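Local coordinates for protein lectin (Colocasia esculenta, PDB 5T1X) that binds mannose as a GNA-related lectin and agglutinates rabbit erythrocytes, working as a dimer of heterodimers built from two kinds of chain, at the interface of chains A and B. Coordinates in Å, arbitrary orientation; residue numbers count along the deposited sequence, not the author numbering. Chains: chain A, Lectin; chain B, Lectin.

The interface of chains A and B. Residues chain A 5, 7, 84, 86, 96; chain B 8, 10, 89, 91, 101.
A:Ala84 sets its methyl CB squarely over the middle of the B:Tyr101 ring, 3.6 Å from the ring centroid, in a CH-pi contact. A matching arrangement occurs with the partners exchanged: CG1 of B:Val89 lies over one face of the A:Phe96 ring, shifted toward the rim, with CG1 3.6 Å from A:Phe96 CD2. B:Val89 presents that methyl by holding CG1 between its own backbone N and carbonyl carbon (chi1 65°), while its other branch, CG2, covers a face of B:Phe10 within chain B. The edge of the B:Phe10 ring meets A:Phe96 CZ in plane, CE1 to CZ 3.9 Å, the two side chains crossing at about a right angle. At the far end of B:Tyr101, A:Leu7 brings CD2 to 3.6 Å from the phenol OH, a van der Waals contact.

Between the rings sit the branched aliphatics. A:Val86 points CG1, anti to its backbone N (chi1 178°), tip to tip at B:Leu8 CD1, 3.7 Å away, and sends CG2 past B:Ile91 CD1. B:Ile91 also touches A:Ala84 with CD1, and its CG2 meets the ring carbon CE2 of A:Tyr5 at 3.8 Å. No polar group among these residues bonds across.

In these beta-prism lectins, whose C-terminal strands swap between partners, chain A strands 5-7, 84-88 and 92-96 here face equivalent chain B strands 8-10, 89-92 and 98-101, consistent with heterodimer packing.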
loop_
_atom_site.group_PDB
_atom_site.type_symbol
_atom_site.label_atom_id
_atom_site.label_comp_id
_atom_site.label_asym_id
_atom_site.label_seq_id
_atom_site.Cartn_x
_atom_site.Cartn_y
_atom_site.Cartn_z
ATOM N N TYR A 5 -0.671 -3.509 6.066
ATOM C CA TYR A 5 -0.018 -2.210 5.917
ATOM C C TYR A 5 -0.175 -1.365 7.160
ATOM O O TYR A 5 -1.101 -1.569 7.951
ATOM C CB TYR A 5 -0.528 -1.425 4.685
ATOM C CG TYR A 5 -1.966 -0.954 4.789
ATOM C CD1 TYR A 5 -2.295 0.195 5.502
ATOM C CD2 TYR A 5 -2.990 -1.616 4.113
ATOM C CE1 TYR A 5 -3.619 0.624 5.616
ATOM C CE2 TYR A 5 -4.308 -1.166 4.179
ATOM C CZ TYR A 5 -4.619 -0.048 4.937
ATOM O OH TYR A 5 -5.917 0.400 5.034
ATOM N N LEU A 7 -0.041 2.883 7.811
ATOM C CA LEU A 7 0.045 4.215 7.200
ATOM C C LEU A 7 0.676 5.192 8.173
ATOM O O LEU A 7 0.562 5.008 9.393
ATOM C CB LEU A 7 -1.348 4.736 6.789
ATOM C CG LEU A 7 -2.202 3.866 5.872
ATOM C CD1 LEU A 7 -3.552 4.507 5.634
ATOM C CD2 LEU A 7 -1.491 3.557 4.560
ATOM N N ALA A 84 3.210 4.643 3.325
ATOM C CA ALA A 84 2.623 3.340 3.637
ATOM C C ALA A 84 3.714 2.282 3.758
ATOM O O ALA A 84 4.529 2.142 2.841
ATOM C CB ALA A 84 1.617 2.942 2.560
ATOM N N VAL A 86 4.180 -1.543 3.735
ATOM C CA VAL A 86 3.377 -2.653 3.211
ATOM C C VAL A 86 4.124 -3.964 3.298
ATOM O O VAL A 86 5.299 -4.032 2.938
ATOM C CB VAL A 86 2.973 -2.350 1.736
ATOM C CG1 VAL A 86 2.175 -3.500 1.113
ATOM C CG2 VAL A 86 2.185 -1.050 1.639
ATOM N N PHE A 96 6.650 2.741 1.143
ATOM C CA PHE A 96 6.377 3.455 -0.108
ATOM C C PHE A 96 5.900 4.844 0.167
ATOM O O PHE A 96 4.991 5.022 0.984
ATOM C CB PHE A 96 5.265 2.743 -0.886
ATOM C CG PHE A 96 5.564 1.354 -1.393
ATOM C CD1 PHE A 96 6.077 1.160 -2.664
ATOM C CD2 PHE A 96 5.248 0.237 -0.627
ATOM C CE1 PHE A 96 6.321 -0.128 -3.149
ATOM C CE2 PHE A 96 5.475 -1.054 -1.120
ATOM C CZ PHE A 96 6.010 -1.228 -2.376
ATOM N N LEU B 8 -4.232 -4.829 -2.575
ATOM C CA LEU B 8 -3.056 -4.175 -3.162
ATOM C C LEU B 8 -2.899 -4.438 -4.639
ATOM O O LEU B 8 -3.261 -5.511 -5.121
ATOM C CB LEU B 8 -1.765 -4.695 -2.483
ATOM C CG LEU B 8 -1.710 -4.785 -0.955
ATOM C CD1 LEU B 8 -0.452 -5.511 -0.523
ATOM C CD2 LEU B 8 -1.772 -3.405 -0.303
ATOM N N PHE B 10 0.558 -3.880 -6.985
ATOM C CA PHE B 10 1.928 -3.406 -7.124
ATOM C C PHE B 10 2.215 -3.088 -8.580
ATOM O O PHE B 10 1.534 -3.619 -9.475
ATOM C CB PHE B 10 2.927 -4.459 -6.608
ATOM C CG PHE B 10 2.853 -4.691 -5.124
ATOM C CD1 PHE B 10 3.515 -3.847 -4.239
ATOM C CD2 PHE B 10 2.114 -5.753 -4.604
ATOM C CE1 PHE B 10 3.441 -4.059 -2.856
ATOM C CE2 PHE B 10 2.039 -5.961 -3.222
ATOM C CZ PHE B 10 2.699 -5.110 -2.357
ATOM N N VAL B 89 2.804 1.141 -5.218
ATOM C CA VAL B 89 1.708 0.285 -4.792
ATOM C C VAL B 89 0.423 1.107 -4.763
ATOM O O VAL B 89 0.433 2.253 -4.325
ATOM C CB VAL B 89 1.984 -0.427 -3.431
ATOM C CG1 VAL B 89 2.094 0.575 -2.280
ATOM C CG2 VAL B 89 0.922 -1.493 -3.123
ATOM N N ILE B 91 -3.148 1.055 -3.029
ATOM C CA ILE B 91 -3.817 0.415 -1.911
ATOM C C ILE B 91 -5.277 0.822 -1.882
ATOM O O ILE B 91 -5.573 2.013 -1.826
ATOM C CB ILE B 91 -3.150 0.739 -0.537
ATOM C CG1 ILE B 91 -1.612 0.478 -0.547
ATOM C CG2 ILE B 91 -3.847 -0.040 0.611
ATOM C CD1 ILE B 91 -0.887 0.905 0.740
ATOM N N TYR B 101 1.026 4.909 -3.654
ATOM C CA TYR B 101 2.199 5.279 -2.870
ATOM C C TYR B 101 3.459 4.866 -3.564
ATOM O O TYR B 101 3.577 3.722 -3.996
ATOM C CB TYR B 101 2.181 4.605 -1.484
ATOM C CG TYR B 101 1.071 5.053 -0.564
ATOM C CD1 TYR B 101 1.258 6.115 0.317
ATOM C CD2 TYR B 101 -0.107 4.322 -0.460
ATOM C CE1 TYR B 101 0.260 6.501 1.206
ATOM C CE2 TYR B 101 -1.108 4.685 0.440
ATOM C CZ TYR B 101 -0.916 5.774 1.278
ATOM O OH TYR B 101 -1.904 6.172 2.151
#